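Local coordinates for interferon gamma (Paralichthys olivaceus, PDB 6F1E), which acts as a homodimeric cytokine that binds interferon gamma receptor 1, and the related 1-like receptor with lower affinity, activating macrophages and neutrophils, at residues A[30-35]-A[49-54]; A[40-45]-A[108-113]; A[57-62]-A[94-99]. One frame throughout, in Å; residues are numbered along the deposited sequence.

Interaction 1: A[30-35]-A[49-54]; sequences PVFPKE and GGVLET
In the all-helical type II interferon fold, the loop joining helix 22-25 to helix 41-64 lies against the second of these, and Phe32 makes its contact with residues 49-54, meeting Val51 and Thr54 one turn apart on the helix. The case illustrates how one aromatic side chain can carry all of the contact between a loop and a helix segment. With CG beside the backbone N (chi1 -61°), the Phe32 ring reaches in toward the helix. Val51 CG1 sits squarely over one face in a CH-pi contact, 4.2 Å from the ring centroid of Phe32 and 5° off its normal. Val31 CG1 of the loop itself lies over the opposite face, so that a valine methyl lies over each. Thr54 approaches from the opposite direction and meets the rim: its CG2 lies in the ring plane, 3.5 Å from Phe32 CE1 and 3.6 Å from Phe32 CZ. Glu138 of the second subunit takes hydrogen bonds from the backbone N atoms of Val31 and Phe32, and Leu121 of that subunit packs on both Phe32 and Thr54. The rotation of Thr54 is fixed by the helix, because its hydroxyl turns back to donate to the carbonyl one turn earlier. Gly50 O thus accepts Thr54 N at 3.0 Å and, from the opposite face of its plane, Thr54 OG1 at 2.7 Å.

Interaction 2: A[40-45]-A[108-113]; sequences RMETKM and FKEQSK
Met45, near the start of helix 41-64, packs on Phe108 and Gln111 where helix 109-122 begins, a Met-aromatic contact between two helices of the interferon gamma fold. The sulfur-aromatic part is oblique: Met45 SD lies 4.4 Å from the ring centroid of Phe108, 52° off the normal, and the two side chains run at about a right angle. Bends at chi2 and chi3 curl the methionine so that its methyl also reaches the ring; the modelled 3.2 Å from Met45 CE to Phe108 CE1 is short for two carbons, its exact value doubtful. Apolar-to-amide packing comes next. Gln111, itself bent at chi2, lays its amide nitrogen along the methionine chain, Gln111 NE2 being 3.5 Å from Met45 CB and equally near Met45 CE. No hydrogen bond crosses between the segments. Electrostatically, the like charges Glu42 OE1 and Glu110 OE2 lie 4.4 Å apart, a proximity probably eased by the dimer partner, since Arg40 of the second subunit is salt-bridged to Glu42 OE1. Hydrogen bonds within the segments come last. Phe108 is the first residue past helix 89-107 and the N-cap of helix 109-122; its carbonyl oxygen receives Ser112 N at 3.1 Å and Ser112 OG at 3.0 Å, the hydroxyl almost in line with the C=O bond (168°).

Interaction 3: A[57-62]-A[94-99]; sequences KLIGQM and NYILKK
A purely apolar helix-to-helix contact, made by Ile59 with Ile96 and Leu97, joins the later part of helix 41-64 to helix 89-107 in the helical bundle of interferon gamma. It exemplifies how a single beta-branched residue can serve two neighbours by dividing its branches. Placing CG1 beside the backbone N and CG2 anti to it (chi1 -64°) sends the two arms of Ile59 to different targets. The longer arm ends on Ile96, its CD1 lying 3.7 Å from Ile96 CG2, with the side chains at about a right angle. The shorter arm stops at the base of Leu97. There the two side chains slide past each other in opposite directions, and their approach is made low on the leucine, close to the helix backbone; the CA atoms of Ile59 and Leu97 are only 6.2 Å apart. Helix 5-17 packs on Ile96 through Met7 and Thr10, whereas Leu97 also rests on Glu56 and Leu63 of helix 41-64. The second subunit is near too, packing its Ala135 on Leu58 and its Gln132 on Met62. On the Leu97 side the touching atom is CB, 3.8 Å from Ile59 CG2.

In the fold
Helix 41-64 takes part in all three contacts, receiving helix 109-122, the loop 30-35 and helix 89-107 in that order from its start to its end. Interactions 1 and 3 are buried and rest on apolar packing across their segments, aromatic with aliphatic in the first and wholly aliphatic in the third. Interaction 2 is only partly buried and adds charge, with a carboxylate of Glu42 that is salt-bridged to Arg40 of the second subunit. Interactions 1 and 2 touch, since Leu52 CD1 lies 3.7 Å from Phe108 CE2; interactions 2 and 3 remain about 9 Å apart at their nearest atoms. The second subunit reaches each of the three, as expected of an intertwined homodimer built around a shared helical core.

Interaction 1: A[30-35]-A[49-54]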
# COMPACT_ATOMS: atom_id res chain seq x y z
N PRO A 30 6.09 6.59 17.29
CA PRO A 30 4.69 6.15 17.36
C PRO A 30 4.46 5.05 16.35
O PRO A 30 5.22 4.91 15.38
CB PRO A 30 3.89 7.40 16.98
CG PRO A 30 4.90 8.46 16.63
CD PRO A 30 6.20 7.76 16.40
N VAL A 31 3.41 4.27 16.56
CA VAL A 31 3.09 3.19 15.62
C VAL A 31 2.64 3.80 14.25
O VAL A 31 3.14 3.43 13.19
CB VAL A 31 2.00 2.26 16.20
CG1 VAL A 31 1.68 1.14 15.19
CG2 VAL A 31 2.46 1.67 17.54
N PHE A 32 1.72 4.76 14.33
CA PHE A 32 1.09 5.39 13.19
C PHE A 32 1.52 6.86 13.11
O PHE A 32 1.21 7.66 14.02
CB PHE A 32 -0.41 5.28 13.34
CG PHE A 32 -0.90 3.87 13.37
CD1 PHE A 32 -0.72 3.04 12.28
CD2 PHE A 32 -1.50 3.36 14.47
CE1 PHE A 32 -1.16 1.73 12.27
CE2 PHE A 32 -1.96 2.04 14.48
CZ PHE A 32 -1.78 1.22 13.37
N PRO A 33 2.27 7.22 12.06
CA PRO A 33 2.53 8.61 11.70
C PRO A 33 1.30 9.46 11.52
O PRO A 33 0.35 9.00 10.89
CB PRO A 33 3.20 8.48 10.31
CG PRO A 33 3.13 7.02 9.93
CD PRO A 33 3.10 6.31 11.24
N LYS A 34 1.31 10.69 12.03
CA LYS A 34 0.31 11.70 11.65
C LYS A 34 0.72 12.54 10.43
O LYS A 34 -0.09 13.32 9.93
CB LYS A 34 0.00 12.65 12.80
CG LYS A 34 -0.60 11.96 14.01
CD LYS A 34 -1.02 12.97 15.07
CE LYS A 34 -1.50 12.28 16.33
NZ LYS A 34 -2.03 13.27 17.31
N GLU A 35 1.95 12.36 9.94
CA GLU A 35 2.49 13.17 8.82
C GLU A 35 1.67 13.04 7.52
O GLU A 35 1.42 14.05 6.84
CB GLU A 35 3.99 12.85 8.54
CG GLU A 35 4.96 12.97 9.73
CD GLU A 35 6.16 12.02 9.65
OE1 GLU A 35 5.98 10.80 9.35
OE2 GLU A 35 7.30 12.49 9.90
N GLY A 49 -7.95 5.02 5.79
CA GLY A 49 -8.50 3.71 5.46
C GLY A 49 -7.49 2.61 5.69
O GLY A 49 -7.84 1.50 6.13
N GLY A 50 -6.22 2.92 5.39
CA GLY A 50 -5.11 2.01 5.64
C GLY A 50 -4.84 1.76 7.11
O GLY A 50 -4.56 0.60 7.51
N VAL A 51 -4.87 2.83 7.90
CA VAL A 51 -4.75 2.73 9.38
C VAL A 51 -5.88 1.86 9.98
O VAL A 51 -5.64 1.02 10.84
CB VAL A 51 -4.82 4.13 10.06
CG1 VAL A 51 -4.91 4.01 11.59
CG2 VAL A 51 -3.65 5.01 9.66
N LEU A 52 -7.11 2.09 9.56
CA LEU A 52 -8.24 1.31 10.07
C LEU A 52 -8.08 -0.18 9.72
O LEU A 52 -8.33 -1.04 10.58
CB LEU A 52 -9.58 1.88 9.58
CG LEU A 52 -9.98 3.28 10.09
CD1 LEU A 52 -11.20 3.83 9.34
CD2 LEU A 52 -10.29 3.24 11.58
N GLU A 53 -7.60 -0.47 8.50
CA GLU A 53 -7.25 -1.85 8.09
C GLU A 53 -6.16 -2.49 8.96
O GLU A 53 -6.24 -3.68 9.30
CB GLU A 53 -6.85 -1.90 6.65
CG GLU A 53 -6.35 -3.28 6.17
CD GLU A 53 -6.37 -3.44 4.64
OE1 GLU A 53 -6.90 -2.56 3.90
OE2 GLU A 53 -5.86 -4.48 4.17
N THR A 54 -5.18 -1.68 9.31
CA THR A 54 -4.08 -2.13 10.16
C THR A 54 -4.58 -2.48 11.56
O THR A 54 -4.19 -3.50 12.13
CB THR A 54 -2.99 -1.04 10.20
OG1 THR A 54 -2.59 -0.75 8.86
CG2 THR A 54 -1.78 -1.50 10.98

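Interaction 2: A[40-45]-A[108-113]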
# COMPACT_ATOMS: atom_id res chain seq x y z
N ARG A 40 -4.26 16.38 0.14
CA ARG A 40 -5.67 16.29 -0.28
C ARG A 40 -6.56 15.40 0.59
O ARG A 40 -6.09 14.55 1.34
CB ARG A 40 -5.76 15.77 -1.73
CG ARG A 40 -5.22 16.71 -2.80
CD ARG A 40 -5.08 16.01 -4.14
NE ARG A 40 -3.95 15.08 -4.13
CZ ARG A 40 -3.29 14.64 -5.21
NH1 ARG A 40 -3.63 15.04 -6.44
NH2 ARG A 40 -2.26 13.81 -5.06
N MET A 41 -7.87 15.61 0.44
CA MET A 41 -8.89 14.75 1.06
C MET A 41 -8.78 13.31 0.58
O MET A 41 -9.04 12.38 1.32
CB MET A 41 -10.29 15.29 0.74
CG MET A 41 -11.45 14.58 1.43
SD MET A 41 -11.36 14.40 3.23
CE MET A 41 -10.84 16.04 3.78
N GLU A 42 -8.40 13.13 -0.67
CA GLU A 42 -8.26 11.80 -1.23
C GLU A 42 -7.08 11.10 -0.49
O GLU A 42 -7.18 9.94 -0.10
CB GLU A 42 -8.09 11.91 -2.77
CG GLU A 42 -7.92 10.60 -3.56
CD GLU A 42 -9.12 9.64 -3.54
OE1 GLU A 42 -10.27 10.12 -3.42
OE2 GLU A 42 -8.90 8.41 -3.67
N THR A 43 -5.99 11.82 -0.27
CA THR A 43 -4.81 11.24 0.38
C THR A 43 -5.11 10.85 1.84
O THR A 43 -4.71 9.78 2.31
CB THR A 43 -3.64 12.25 0.39
OG1 THR A 43 -3.63 12.98 -0.82
CG2 THR A 43 -2.32 11.57 0.53
N LYS A 44 -5.79 11.75 2.56
CA LYS A 44 -6.12 11.55 3.96
C LYS A 44 -7.05 10.37 4.09
O LYS A 44 -6.83 9.47 4.90
CB LYS A 44 -6.76 12.80 4.55
CG LYS A 44 -5.78 13.90 4.96
CD LYS A 44 -6.43 15.28 4.91
CE LYS A 44 -5.80 16.27 5.88
NZ LYS A 44 -5.60 17.64 5.29
N MET A 45 -8.09 10.34 3.27
CA MET A 45 -9.03 9.22 3.32
C MET A 45 -8.36 7.89 3.06
O MET A 45 -8.71 6.87 3.65
CB MET A 45 -10.19 9.43 2.34
CG MET A 45 -11.25 10.41 2.83
SD MET A 45 -12.25 9.78 4.21
CE MET A 45 -13.16 8.43 3.47
N PHE A 108 -15.36 3.73 4.20
CA PHE A 108 -14.08 3.51 3.56
C PHE A 108 -14.12 2.34 2.55
O PHE A 108 -13.25 1.47 2.55
CB PHE A 108 -13.01 3.32 4.67
CG PHE A 108 -12.70 4.61 5.44
CD1 PHE A 108 -11.74 5.50 4.97
CD2 PHE A 108 -13.42 4.94 6.60
CE1 PHE A 108 -11.48 6.70 5.64
CE2 PHE A 108 -13.15 6.13 7.28
CZ PHE A 108 -12.19 7.02 6.79
N LYS A 109 -15.15 2.32 1.69
CA LYS A 109 -15.37 1.17 0.76
C LYS A 109 -14.47 1.34 -0.45
O LYS A 109 -13.81 0.39 -0.88
CB LYS A 109 -16.84 1.07 0.23
CG LYS A 109 -17.89 0.24 1.00
CD LYS A 109 -17.36 -0.94 1.84
CE LYS A 109 -16.58 -2.00 1.07
NZ LYS A 109 -15.85 -2.91 2.00
N GLU A 110 -14.54 2.54 -1.01
CA GLU A 110 -13.76 3.03 -2.14
C GLU A 110 -12.27 2.88 -1.82
O GLU A 110 -11.49 2.38 -2.65
CB GLU A 110 -14.15 4.52 -2.33
CG GLU A 110 -13.72 5.28 -3.58
CD GLU A 110 -14.50 6.60 -3.72
OE1 GLU A 110 -15.72 6.53 -3.96
OE2 GLU A 110 -13.91 7.70 -3.58
N GLN A 111 -11.90 3.24 -0.59
CA GLN A 111 -10.52 3.26 -0.17
C GLN A 111 -10.02 1.85 0.06
O GLN A 111 -8.91 1.52 -0.33
CB GLN A 111 -10.35 4.10 1.07
CG GLN A 111 -10.51 5.60 0.85
CD GLN A 111 -11.95 6.09 0.72
OE1 GLN A 111 -12.91 5.36 0.97
NE2 GLN A 111 -12.10 7.33 0.31
N SER A 112 -10.82 1.00 0.70
CA SER A 112 -10.46 -0.41 0.87
C SER A 112 -10.20 -1.13 -0.46
O SER A 112 -9.35 -2.04 -0.52
CB SER A 112 -11.58 -1.16 1.62
OG SER A 112 -11.52 -0.91 3.00
N LYS A 113 -10.95 -0.72 -1.49
CA LYS A 113 -10.89 -1.32 -2.83
C LYS A 113 -9.52 -1.07 -3.44
O LYS A 113 -8.82 -2.01 -3.85
CB LYS A 113 -12.00 -0.72 -3.73
CG LYS A 113 -12.50 -1.60 -4.88
CD LYS A 113 -13.78 -1.01 -5.50
CE LYS A 113 -15.04 -1.28 -4.67
NZ LYS A 113 -16.02 -0.15 -4.64

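Interaction 3: A[57-62]-A[94-99]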
# COMPACT_ATOMS: atom_id res chain seq x y z
N LYS A 57 -6.39 -5.85 11.65
CA LYS A 57 -5.35 -6.90 11.79
C LYS A 57 -4.88 -7.00 13.22
O LYS A 57 -4.90 -8.08 13.80
CB LYS A 57 -4.11 -6.60 10.93
CG LYS A 57 -3.99 -7.37 9.62
CD LYS A 57 -4.74 -6.70 8.47
CE LYS A 57 -4.25 -7.18 7.10
NZ LYS A 57 -4.78 -6.33 6.00
N LEU A 58 -4.44 -5.87 13.77
CA LEU A 58 -3.84 -5.82 15.09
C LEU A 58 -4.74 -6.52 16.07
O LEU A 58 -4.31 -7.43 16.80
CB LEU A 58 -3.69 -4.38 15.60
CG LEU A 58 -2.35 -3.65 15.55
CD1 LEU A 58 -2.49 -2.29 16.19
CD2 LEU A 58 -1.29 -4.46 16.27
N ILE A 59 -5.98 -6.03 16.11
CA ILE A 59 -6.93 -6.40 17.17
C ILE A 59 -7.23 -7.89 17.05
O ILE A 59 -7.18 -8.61 18.04
CB ILE A 59 -8.16 -5.52 17.12
CG1 ILE A 59 -7.73 -4.06 17.43
CG2 ILE A 59 -9.20 -6.00 18.13
CD1 ILE A 59 -8.68 -3.01 16.89
N GLY A 60 -7.44 -8.35 15.82
CA GLY A 60 -7.34 -9.78 15.48
C GLY A 60 -6.28 -10.50 16.29
O GLY A 60 -6.62 -11.27 17.18
N GLN A 61 -5.00 -10.19 16.05
CA GLN A 61 -3.89 -10.84 16.78
C GLN A 61 -4.01 -10.69 18.31
O GLN A 61 -3.80 -11.63 19.05
CB GLN A 61 -2.52 -10.32 16.32
CG GLN A 61 -2.19 -10.58 14.87
CD GLN A 61 -2.26 -12.05 14.52
OE1 GLN A 61 -3.09 -12.47 13.68
NE2 GLN A 61 -1.43 -12.86 15.19
N MET A 62 -4.40 -9.53 18.77
CA MET A 62 -4.59 -9.35 20.18
C MET A 62 -5.65 -10.31 20.70
O MET A 62 -5.57 -10.74 21.83
CB MET A 62 -4.96 -7.89 20.48
CG MET A 62 -3.82 -6.90 20.24
SD MET A 62 -4.32 -5.18 20.29
CE MET A 62 -4.44 -4.81 22.04
N ASN A 94 -13.30 -7.25 21.26
CA ASN A 94 -14.31 -7.52 20.25
C ASN A 94 -15.13 -6.29 20.00
O ASN A 94 -15.42 -5.99 18.87
CB ASN A 94 -15.15 -8.77 20.57
CG ASN A 94 -14.43 -10.09 20.21
OD1 ASN A 94 -14.30 -10.99 21.04
ND2 ASN A 94 -13.95 -10.20 18.97
N TYR A 95 -15.42 -5.50 21.03
CA TYR A 95 -16.20 -4.27 20.79
C TYR A 95 -15.40 -3.30 19.91
O TYR A 95 -15.94 -2.69 18.97
CB TYR A 95 -16.69 -3.62 22.10
CG TYR A 95 -17.27 -2.22 21.89
CD1 TYR A 95 -18.60 -2.01 21.54
CD2 TYR A 95 -16.46 -1.10 22.05
CE1 TYR A 95 -19.11 -0.71 21.36
CE2 TYR A 95 -16.94 0.19 21.87
CZ TYR A 95 -18.24 0.39 21.52
OH TYR A 95 -18.63 1.71 21.33
N ILE A 96 -14.12 -3.16 20.22
CA ILE A 96 -13.25 -2.19 19.53
C ILE A 96 -13.01 -2.67 18.06
O ILE A 96 -13.09 -1.88 17.09
CB ILE A 96 -12.01 -1.82 20.43
CG1 ILE A 96 -11.95 -0.32 20.65
CG2 ILE A 96 -10.68 -2.31 19.93
CD1 ILE A 96 -13.01 0.16 21.61
N LEU A 97 -12.84 -3.98 17.88
CA LEU A 97 -12.85 -4.55 16.54
C LEU A 97 -14.12 -4.21 15.74
O LEU A 97 -14.03 -3.75 14.59
CB LEU A 97 -12.72 -6.06 16.63
CG LEU A 97 -12.72 -6.78 15.30
CD1 LEU A 97 -11.68 -6.19 14.39
CD2 LEU A 97 -12.42 -8.24 15.57
N LYS A 98 -15.28 -4.41 16.34
CA LYS A 98 -16.57 -4.13 15.68
C LYS A 98 -16.67 -2.69 15.23
O LYS A 98 -16.99 -2.42 14.09
CB LYS A 98 -17.74 -4.45 16.62
CG LYS A 98 -19.09 -4.04 16.08
CD LYS A 98 -20.21 -4.40 17.04
CE LYS A 98 -20.51 -3.26 18.02
NZ LYS A 98 -21.92 -3.29 18.53
N LYS A 99 -16.39 -1.74 16.12
CA LYS A 99 -16.56 -0.34 15.74
C LYS A 99 -15.64 0.05 14.57
O LYS A 99 -16.02 0.90 13.76
CB LYS A 99 -16.35 0.61 16.94
CG LYS A 99 -17.31 0.43 18.13
CD LYS A 99 -18.82 0.48 17.79
CE LYS A 99 -19.35 1.87 17.42
NZ LYS A 99 -20.62 1.79 16.62